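Local coordinates for glutamine amidotransferase type-2 domain-containing protein (Pseudomonas aeruginosa PAO1, PDB 1TE5), which is of unknown function but, as a predicted class-II glutamine amidotransferase, probably releases ammonia from glutamine for transfer to an acceptor not yet identified, at residues F17-L22 with W36-Y41; R47-P52 with A61-R66; D178-F183 with T222-E227. All coordinates share one frame; numbering follows the deposited sequence.

In the fold
All three contacts reach the same seven-stranded antiparallel sheet. Interactions 1 and 2 are neighbours, with centres about 6 Å apart. Strands 35-42 and 45-51 lie side by side in the sheet, and the backbones of I38 and F49 are hydrogen-bonded. V64 of the helix touches W36 and F19 of interaction 1. Interaction 3 lies farther along, its centre about 17 Å from that of interaction 1 and about 20 Å from that of interaction 2. It joins this sheet to the second large sheet. The end of segment 222-227 approaches the likely active site, where E227 touches C2, probably the nucleophile as in class-II relatives. Interaction 2 instead reaches the second subunit.

Interaction 1. Residues F17-L22 with W36-Y41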
loop_
_atom_site.group_PDB
_atom_site.type_symbol
_atom_site.label_atom_id
_atom_site.label_comp_id
_atom_site.label_asym_id
_atom_site.label_seq_id
_atom_site.Cartn_x
_atom_site.Cartn_y
_atom_site.Cartn_z
ATOM N N PHE A 17 -8.873 5.280 -14.846
ATOM C CA PHE A 17 -7.966 4.444 -15.600
ATOM C C PHE A 17 -8.801 3.339 -16.198
ATOM O O PHE A 17 -9.598 2.716 -15.497
ATOM C CB PHE A 17 -6.896 3.825 -14.707
ATOM C CG PHE A 17 -5.790 4.761 -14.361
ATOM C CD1 PHE A 17 -5.958 5.705 -13.350
ATOM C CD2 PHE A 17 -4.574 4.704 -15.042
ATOM C CE1 PHE A 17 -4.928 6.584 -13.016
ATOM C CE2 PHE A 17 -3.537 5.577 -14.717
ATOM C CZ PHE A 17 -3.713 6.521 -13.700
ATOM N N SER A 18 -8.629 3.126 -17.495
ATOM C CA SER A 18 -9.330 2.079 -18.201
ATOM C C SER A 18 -8.282 1.263 -18.928
ATOM O O SER A 18 -7.683 1.738 -19.892
ATOM C CB SER A 18 -10.324 2.655 -19.218
ATOM O OG SER A 18 -11.424 3.302 -18.593
ATOM N N PHE A 19 -7.943 0.106 -18.370
ATOM C CA PHE A 19 -6.999 -0.786 -19.032
ATOM C C PHE A 19 -7.804 -1.555 -20.079
ATOM O O PHE A 19 -8.851 -2.140 -19.760
ATOM C CB PHE A 19 -6.381 -1.773 -18.043
ATOM C CG PHE A 19 -5.274 -1.192 -17.234
ATOM C CD1 PHE A 19 -3.954 -1.294 -17.668
ATOM C CD2 PHE A 19 -5.542 -0.527 -16.038
ATOM C CE1 PHE A 19 -2.912 -0.742 -16.921
ATOM C CE2 PHE A 19 -4.511 0.030 -15.280
ATOM C CZ PHE A 19 -3.191 -0.076 -15.723
ATOM N N THR A 20 -7.398 -1.451 -21.341
ATOM C CA THR A 20 -8.096 -2.194 -22.381
ATOM C C THR A 20 -7.823 -3.662 -22.051
ATOM O O THR A 20 -6.674 -4.033 -21.783
ATOM C CB THR A 20 -7.553 -1.875 -23.816
ATOM O OG1 THR A 20 -7.842 -0.515 -24.169
ATOM C CG2 THR A 20 -8.203 -2.798 -24.860
ATOM N N GLY A 21 -8.886 -4.464 -21.983
ATOM C CA GLY A 21 -8.727 -5.879 -21.691
ATOM C C GLY A 21 -7.779 -6.527 -22.685
ATOM O O GLY A 21 -7.638 -6.049 -23.813
ATOM N N LEU A 22 -7.098 -7.582 -22.252
ATOM C CA LEU A 22 -6.157 -8.305 -23.104
ATOM C C LEU A 22 -6.766 -8.701 -24.460
ATOM O O LEU A 22 -7.979 -8.930 -24.569
ATOM C CB LEU A 22 -5.693 -9.571 -22.381
ATOM C CG LEU A 22 -5.099 -9.390 -20.991
ATOM C CD1 LEU A 22 -4.991 -10.727 -20.311
ATOM C CD2 LEU A 22 -3.747 -8.733 -21.112
ATOM N N TRP A 36 2.359 -2.796 -13.997
ATOM C CA TRP A 36 1.929 -1.415 -13.798
ATOM C C TRP A 36 1.799 -1.057 -12.322
ATOM O O TRP A 36 1.780 -1.930 -11.460
ATOM C CB TRP A 36 0.583 -1.192 -14.497
ATOM C CG TRP A 36 -0.473 -2.123 -14.003
ATOM C CD1 TRP A 36 -0.646 -3.431 -14.363
ATOM C CD2 TRP A 36 -1.454 -1.853 -12.993
ATOM N NE1 TRP A 36 -1.666 -3.994 -13.635
ATOM C CE2 TRP A 36 -2.180 -3.049 -12.786
ATOM C CE3 TRP A 36 -1.786 -0.719 -12.242
ATOM C CZ2 TRP A 36 -3.210 -3.144 -11.856
ATOM C CZ3 TRP A 36 -2.810 -0.816 -11.320
ATOM C CH2 TRP A 36 -3.512 -2.023 -11.135
ATOM N N GLY A 37 1.618 0.226 -12.044
ATOM C CA GLY A 37 1.476 0.666 -10.674
ATOM C C GLY A 37 0.908 2.063 -10.622
ATOM O O GLY A 37 1.294 2.933 -11.405
ATOM N N ILE A 38 -0.036 2.276 -9.715
ATOM C CA ILE A 38 -0.671 3.573 -9.559
ATOM C C ILE A 38 -0.878 3.864 -8.082
ATOM O O ILE A 38 -1.612 3.152 -7.396
ATOM C CB ILE A 38 -2.044 3.610 -10.260
ATOM C CG1 ILE A 38 -1.875 3.343 -11.757
ATOM C CG2 ILE A 38 -2.716 4.956 -10.032
ATOM C CD1 ILE A 38 -3.163 3.027 -12.470
ATOM N N ALA A 39 -0.190 4.889 -7.593
ATOM C CA ALA A 39 -0.305 5.309 -6.209
ATOM C C ALA A 39 -0.876 6.710 -6.223
ATOM O O ALA A 39 -0.604 7.482 -7.133
ATOM C CB ALA A 39 1.049 5.298 -5.542
ATOM N N PHE A 40 -1.752 7.003 -5.275
ATOM C CA PHE A 40 -2.337 8.328 -5.174
ATOM C C PHE A 40 -2.682 8.645 -3.727
ATOM O O PHE A 40 -2.753 7.744 -2.892
ATOM C CB PHE A 40 -3.545 8.492 -6.108
ATOM C CG PHE A 40 -4.667 7.541 -5.839
ATOM C CD1 PHE A 40 -5.751 7.927 -5.047
ATOM C CD2 PHE A 40 -4.664 6.269 -6.407
ATOM C CE1 PHE A 40 -6.829 7.057 -4.821
ATOM C CE2 PHE A 40 -5.727 5.389 -6.193
ATOM C CZ PHE A 40 -6.814 5.785 -5.397
ATOM N N TYR A 41 -2.872 9.923 -3.426
ATOM C CA TYR A 41 -3.157 10.336 -2.062
ATOM C C TYR A 41 -4.569 10.777 -1.753
ATOM O O TYR A 41 -5.257 11.342 -2.586
ATOM C CB TYR A 41 -2.184 11.433 -1.655
ATOM C CG TYR A 41 -0.751 10.983 -1.698
ATOM C CD1 TYR A 41 -0.073 10.872 -2.910
ATOM C CD2 TYR A 41 -0.074 10.664 -0.529
ATOM C CE1 TYR A 41 1.247 10.452 -2.958
ATOM C CE2 TYR A 41 1.244 10.243 -0.562
ATOM C CZ TYR A 41 1.899 10.141 -1.775
ATOM O OH TYR A 41 3.203 9.723 -1.799
#
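I38 puts its terminal methyl over one face of the F17 ring. CD1 lies 3.4 Å from the centroid of that ring, only 15° off the ring normal, in a CH-pi contact. The methyl is shifted a little toward the rim, and its closest ring atom is CD2 of F17. I38 CG2 adds a looser contact, 4.1 Å from F17 CZ. The I38 side chain is extended, with CD1 nearly anti to CA (chi2 166°), and this carries the methyl out to the ring. The same CD1 also meets F19, but at the ring edge and near its plane, 4.3 Å from CE2. One methyl therefore serves two phenylalanines in different ways. F19 turns its far end to W36. Its CZ sits over one face of the indole, 3.7 Å from W36 CD2, displaced toward the rim. The ring planes are inclined at 49°, an oblique aromatic pair.

These side chains join two different sheets. F17 and F19 belong to strand 12-19 of a four-stranded antiparallel sheet. W36 and I38 belong to strand 35-42 of the large seven-stranded sheet of the Ntn-hydrolase fold. The short strand segments run nearly antiparallel, but their axes are 11.4 Å apart at the closest. No hydrogen bond links them, and the contact is buried and apolar.

Backbone hydrogen bonds hold each strand in its own sheet, S18 with T208 on one side of the contact, G37 with H77 and I38 with F49 on the other. Helix 59-66 packs on the group through V60 and V64 on W36 and Q65 on F19.

Interaction 2. Residues R47-P52 with A61-R66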
loop_
_atom_site.group_PDB
_atom_site.type_symbol
_atom_site.label_atom_id
_atom_site.label_comp_id
_atom_site.label_asym_id
_atom_site.label_seq_id
_atom_site.Cartn_x
_atom_site.Cartn_y
_atom_site.Cartn_z
ATOM N N ARG A 47 -2.926 5.330 -1.474
ATOM C CA ARG A 47 -3.487 4.082 -1.984
ATOM C C ARG A 47 -2.559 3.546 -3.068
ATOM O O ARG A 47 -2.073 4.298 -3.901
ATOM C CB ARG A 47 -4.884 4.300 -2.561
ATOM C CG ARG A 47 -5.916 4.714 -1.539
ATOM C CD ARG A 47 -7.297 4.653 -2.134
ATOM N NE ARG A 47 -8.325 5.165 -1.232
ATOM C CZ ARG A 47 -9.005 4.428 -0.361
ATOM N NH1 ARG A 47 -9.920 4.997 0.408
ATOM N NH2 ARG A 47 -8.770 3.124 -0.255
ATOM N N LEU A 48 -2.313 2.245 -3.056
ATOM C CA LEU A 48 -1.429 1.640 -4.038
ATOM C C LEU A 48 -2.035 0.400 -4.693
ATOM O O LEU A 48 -2.462 -0.538 -4.011
ATOM C CB LEU A 48 -0.094 1.270 -3.384
ATOM C CG LEU A 48 0.962 0.584 -4.260
ATOM C CD1 LEU A 48 1.446 1.524 -5.365
ATOM C CD2 LEU A 48 2.114 0.136 -3.387
ATOM N N PHE A 49 -2.074 0.416 -6.021
ATOM C CA PHE A 49 -2.589 -0.694 -6.809
ATOM C C PHE A 49 -1.473 -0.979 -7.799
ATOM O O PHE A 49 -1.065 -0.090 -8.549
ATOM C CB PHE A 49 -3.846 -0.289 -7.580
ATOM C CG PHE A 49 -4.948 0.274 -6.722
ATOM C CD1 PHE A 49 -5.057 1.650 -6.513
ATOM C CD2 PHE A 49 -5.893 -0.568 -6.134
ATOM C CE1 PHE A 49 -6.087 2.178 -5.734
ATOM C CE2 PHE A 49 -6.930 -0.045 -5.350
ATOM C CZ PHE A 49 -7.021 1.334 -5.153
ATOM N N GLN A 50 -0.948 -2.199 -7.783
ATOM C CA GLN A 50 0.134 -2.565 -8.692
ATOM C C GLN A 50 0.097 -4.049 -9.032
ATOM O O GLN A 50 -0.483 -4.851 -8.304
ATOM C CB GLN A 50 1.487 -2.210 -8.081
ATOM C CG GLN A 50 1.903 -3.112 -6.955
ATOM C CD GLN A 50 2.947 -2.500 -6.062
ATOM O OE1 GLN A 50 3.891 -1.874 -6.532
ATOM N NE2 GLN A 50 2.776 -2.672 -4.755
ATOM N N ASP A 51 0.791 -4.424 -10.094
ATOM C CA ASP A 51 0.785 -5.806 -10.542
ATOM C C ASP A 51 1.937 -6.045 -11.496
ATOM O O ASP A 51 2.184 -5.241 -12.383
ATOM C CB ASP A 51 -0.528 -6.071 -11.284
ATOM C CG ASP A 51 -0.997 -7.510 -11.170
ATOM O OD1 ASP A 51 -1.632 -7.987 -12.131
ATOM O OD2 ASP A 51 -0.775 -8.154 -10.120
ATOM N N PRO A 52 2.711 -7.120 -11.275
ATOM C CA PRO A 52 3.832 -7.412 -12.174
ATOM C C PRO A 52 3.268 -8.035 -13.448
ATOM O O PRO A 52 2.052 -8.011 -13.659
ATOM C CB PRO A 52 4.649 -8.420 -11.371
ATOM C CG PRO A 52 3.609 -9.151 -10.601
ATOM C CD PRO A 52 2.704 -8.040 -10.129
ATOM N N ALA A 61 -6.115 -5.252 -11.303
ATOM C CA ALA A 61 -6.275 -4.509 -12.543
ATOM C C ALA A 61 -7.721 -4.042 -12.663
ATOM O O ALA A 61 -8.014 -3.033 -13.300
ATOM C CB ALA A 61 -5.899 -5.388 -13.712
ATOM N N ARG A 62 -8.625 -4.806 -12.066
ATOM C CA ARG A 62 -10.038 -4.462 -12.060
ATOM C C ARG A 62 -10.303 -3.475 -10.925
ATOM O O ARG A 62 -11.201 -2.635 -11.014
ATOM C CB ARG A 62 -10.895 -5.713 -11.855
ATOM C CG ARG A 62 -11.124 -6.539 -13.104
ATOM C CD ARG A 62 -12.234 -7.566 -12.879
ATOM N NE ARG A 62 -11.764 -8.785 -12.231
ATOM C CZ ARG A 62 -10.998 -9.692 -12.830
ATOM N NH1 ARG A 62 -10.614 -10.782 -12.178
ATOM N NH2 ARG A 62 -10.616 -9.508 -14.086
ATOM N N LEU A 63 -9.544 -3.619 -9.843
ATOM C CA LEU A 63 -9.682 -2.752 -8.687
ATOM C C LEU A 63 -9.406 -1.276 -8.992
ATOM O O LEU A 63 -10.170 -0.411 -8.568
ATOM C CB LEU A 63 -8.799 -3.256 -7.546
ATOM C CG LEU A 63 -9.498 -3.915 -6.351
ATOM C CD1 LEU A 63 -10.218 -2.854 -5.547
ATOM C CD2 LEU A 63 -10.465 -4.997 -6.809
ATOM N N VAL A 64 -8.320 -0.975 -9.707
ATOM C CA VAL A 64 -8.007 0.420 -10.052
ATOM C C VAL A 64 -9.103 1.050 -10.890
ATOM O O VAL A 64 -9.374 2.248 -10.772
ATOM C CB VAL A 64 -6.726 0.575 -10.886
ATOM C CG1 VAL A 64 -5.542 0.786 -9.995
ATOM C CG2 VAL A 64 -6.546 -0.603 -11.808
ATOM N N GLN A 65 -9.677 0.249 -11.783
ATOM C CA GLN A 65 -10.734 0.715 -12.665
ATOM C C GLN A 65 -12.084 0.916 -11.994
ATOM O O GLN A 65 -12.836 1.802 -12.403
ATOM C CB GLN A 65 -10.884 -0.230 -13.851
ATOM C CG GLN A 65 -9.632 -0.349 -14.683
ATOM C CD GLN A 65 -9.878 -1.048 -15.998
ATOM O OE1 GLN A 65 -10.590 -0.538 -16.874
ATOM N NE2 GLN A 65 -9.310 -2.237 -16.138
ATOM N N ARG A 66 -12.410 0.099 -10.991
ATOM C CA ARG A 66 -13.697 0.234 -10.304
ATOM C C ARG A 66 -13.734 1.255 -9.156
ATOM O O ARG A 66 -14.806 1.680 -8.710
ATOM C CB ARG A 66 -14.231 -1.139 -9.860
ATOM C CG ARG A 66 -13.314 -1.949 -8.972
ATOM C CD ARG A 66 -13.834 -3.383 -8.781
ATOM N NE ARG A 66 -15.038 -3.452 -7.952
ATOM C CZ ARG A 66 -15.364 -4.484 -7.172
ATOM N NH1 ARG A 66 -16.481 -4.453 -6.454
ATOM N NH2 ARG A 66 -14.575 -5.552 -7.102
#
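F49 meets L63 and V64 of its own chain and also touches F49 of the second subunit, so a contact inside one chain adjoins the dimer interface. It is the one residue of 47-52 within 4.5 Å of the helix segment. V64 CG1 packs by the base of the F49 ring and approaches it obliquely. Its modelled distance to F49 CB is too short for two carbons, so the exact placing of this methyl is doubtful. The F49 and V64 side chains slide past each other in opposite directions. L63 comes to an ortho carbon of the ring, with its CB 4.2 Å from F49 CD2. The contact is apolar throughout, and both F49 and V64 are buried.

No hydrogen bond crosses between the segments. Within the helix, Q65 folds back on the preceding turn. Its NE2 donates to A61 O at 3.2 Å with an N-H...O angle of 159°. The donor lies above the carbonyl plane, while A61 O lies close to the amide plane of Q65. The last turn is also held by a backbone bond, from R66 N to R62 O at 3.0 Å.

R47 and D51 of the same strand carry polar contacts with the second subunit. The R47 guanidinium bonds to the backbone oxygens of Q50 and D51 of that subunit, and D51 OD2 forms a salt bridge with its R47 NH1. In the fold, strand 45-51 is the outermost strand of the seven-stranded sheet within this chain, paired with strand 35-42. Helix 59-66 lies against both strands and also touches strand 12-19.

Interaction 3. Residues D178-F183 with T222-E227; sequences DWLFTF and TVIATE
I224 meets L180 and T182 between the two large antiparallel sheets of the alpha-beta-beta-alpha sandwich, the layered core of Ntn hydrolases. I224 is on strand 220-225 of the seven-stranded sheet. L180 and T182 are on strand 180-183 of the six-stranded sheet.

From CB, which points toward the other strand, the I224 side chain forks. CG2 takes the branch anti to the backbone N and passes 4.2 Å from T182 CG2. CG1 takes the other branch and lies 4.5 Å from that same methyl. CD1 then extends roughly anti to CA (chi2 151°) and makes the closest contacts. It reaches T182 CG2 at 3.7 Å, tip to tip. It also meets L180 CD2, again tip to tip. T182 offers its methyl here, and its hydroxyl is turned elsewhere.

The contact is buried and has no hydrogen bond across it. L188, on strand 188-194, touches both T182 and I224, and Y190 also packs on I224. Strand 180-183 is held by backbone bonds from L180 to W246 and from T182 to V244. Beyond the strand end, E227 touches C2. At I224 CD1 the two contacts are nearly at right angles, with L180 CD2 at 4.0 Å on one arm and T182 CG2 on the other.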
loop_
_atom_site.group_PDB
_atom_site.type_symbol
_atom_site.label_atom_id
_atom_site.label_comp_id
_atom_site.label_asym_id
_atom_site.label_seq_id
_atom_site.Cartn_x
_atom_site.Cartn_y
_atom_site.Cartn_z
ATOM N N ASP A 178 2.464 15.971 -0.828
ATOM C CA ASP A 178 2.264 17.412 -0.993
ATOM C C ASP A 178 2.738 17.786 -2.395
ATOM O O ASP A 178 1.947 18.075 -3.293
ATOM C CB ASP A 178 3.103 18.226 0.024
ATOM C CG ASP A 178 2.541 18.197 1.440
ATOM O OD1 ASP A 178 3.344 18.384 2.387
ATOM O OD2 ASP A 178 1.318 18.027 1.605
ATOM N N TRP A 179 4.055 17.861 -2.520
ATOM C CA TRP A 179 4.708 18.201 -3.760
ATOM C C TRP A 179 5.026 16.955 -4.564
ATOM O O TRP A 179 5.066 15.845 -4.032
ATOM C CB TRP A 179 6.002 18.963 -3.465
ATOM C CG TRP A 179 6.795 18.363 -2.340
ATOM C CD1 TRP A 179 6.767 18.740 -1.027
ATOM C CD2 TRP A 179 7.684 17.237 -2.419
ATOM N NE1 TRP A 179 7.580 17.913 -0.284
ATOM C CE2 TRP A 179 8.151 16.984 -1.115
ATOM C CE3 TRP A 179 8.117 16.413 -3.463
ATOM C CZ2 TRP A 179 9.032 15.946 -0.828
ATOM C CZ3 TRP A 179 8.989 15.380 -3.176
ATOM C CH2 TRP A 179 9.436 15.154 -1.869
ATOM N N LEU A 180 5.323 17.161 -5.836
ATOM C CA LEU A 180 5.658 16.072 -6.724
ATOM C C LEU A 180 6.930 16.464 -7.432
ATOM O O LEU A 180 6.923 17.348 -8.280
ATOM C CB LEU A 180 4.519 15.852 -7.727
ATOM C CG LEU A 180 4.643 14.813 -8.842
ATOM C CD1 LEU A 180 5.379 13.588 -8.374
ATOM C CD2 LEU A 180 3.252 14.446 -9.303
ATOM N N PHE A 181 8.034 15.856 -7.024
ATOM C CA PHE A 181 9.334 16.116 -7.613
ATOM C C PHE A 181 9.479 15.323 -8.907
ATOM O O PHE A 181 9.200 14.129 -8.961
ATOM C CB PHE A 181 10.435 15.734 -6.629
ATOM C CG PHE A 181 11.827 15.966 -7.143
ATOM C CD1 PHE A 181 12.667 14.893 -7.413
ATOM C CD2 PHE A 181 12.308 17.254 -7.327
ATOM C CE1 PHE A 181 13.964 15.096 -7.856
ATOM C CE2 PHE A 181 13.611 17.467 -7.772
ATOM C CZ PHE A 181 14.438 16.385 -8.036
ATOM N N THR A 182 9.930 15.985 -9.982
ATOM C CA THR A 182 10.195 15.269 -11.247
ATOM C C THR A 182 11.660 15.501 -11.620
ATOM O O THR A 182 12.279 16.517 -11.281
ATOM C CB THR A 182 9.354 15.705 -12.481
ATOM O OG1 THR A 182 9.808 16.968 -12.979
ATOM C CG2 THR A 182 7.930 15.814 -12.110
ATOM N N PHE A 183 12.213 14.531 -12.293
ATOM C CA PHE A 183 13.595 14.560 -12.767
ATOM C C PHE A 183 13.658 13.866 -14.117
ATOM O O PHE A 183 13.208 12.729 -14.260
ATOM C CB PHE A 183 14.560 13.879 -11.791
ATOM C CG PHE A 183 16.016 14.040 -12.168
ATOM C CD1 PHE A 183 16.718 15.180 -11.795
ATOM C CD2 PHE A 183 16.676 13.066 -12.914
ATOM C CE1 PHE A 183 18.047 15.346 -12.163
ATOM C CE2 PHE A 183 18.002 13.224 -13.282
ATOM C CZ PHE A 183 18.688 14.366 -12.907
ATOM N N THR A 222 -1.975 19.499 -13.358
ATOM C CA THR A 222 -0.835 19.191 -14.205
ATOM C C THR A 222 -0.611 17.703 -14.343
ATOM O O THR A 222 -0.637 16.964 -13.364
ATOM C CB THR A 222 0.440 19.811 -13.646
ATOM O OG1 THR A 222 0.339 21.232 -13.740
ATOM C CG2 THR A 222 1.676 19.333 -14.417
ATOM N N VAL A 223 -0.412 17.264 -15.579
ATOM C CA VAL A 223 -0.162 15.864 -15.867
ATOM C C VAL A 223 1.275 15.754 -16.349
ATOM O O VAL A 223 1.755 16.622 -17.084
ATOM C CB VAL A 223 -1.120 15.336 -16.957
ATOM C CG1 VAL A 223 -0.893 13.836 -17.181
ATOM C CG2 VAL A 223 -2.570 15.617 -16.560
ATOM N N ILE A 224 1.979 14.730 -15.879
ATOM C CA ILE A 224 3.370 14.486 -16.258
ATOM C C ILE A 224 3.440 13.056 -16.813
ATOM O O ILE A 224 2.884 12.133 -16.224
ATOM C CB ILE A 224 4.305 14.623 -15.035
ATOM C CG1 ILE A 224 4.071 15.973 -14.353
ATOM C CG2 ILE A 224 5.754 14.512 -15.466
ATOM C CD1 ILE A 224 4.344 15.950 -12.891
ATOM N N ALA A 225 4.063 12.889 -17.974
ATOM C CA ALA A 225 4.186 11.579 -18.593
ATOM C C ALA A 225 5.553 11.463 -19.227
ATOM O O ALA A 225 6.280 12.452 -19.296
ATOM C CB ALA A 225 3.109 11.390 -19.639
ATOM N N THR A 226 5.925 10.254 -19.642
ATOM C CA THR A 226 7.221 10.038 -20.285
ATOM C C THR A 226 7.233 10.818 -21.597
ATOM O O THR A 226 8.278 11.289 -22.050
ATOM C CB THR A 226 7.493 8.534 -20.540
ATOM O OG1 THR A 226 7.869 7.897 -19.311
ATOM C CG2 THR A 226 8.602 8.340 -21.563
ATOM N N GLU A 227 6.054 10.949 -22.200
ATOM C CA GLU A 227 5.880 11.697 -23.440
ATOM C C GLU A 227 4.404 12.028 -23.603
ATOM O O GLU A 227 3.545 11.312 -23.089
ATOM C CB GLU A 227 6.398 10.910 -24.644
ATOM C CG GLU A 227 5.657 9.621 -24.933
ATOM C CD GLU A 227 6.340 8.777 -26.000
ATOM O OE1 GLU A 227 5.923 7.611 -26.174
ATOM O OE2 GLU A 227 7.292 9.267 -26.657
#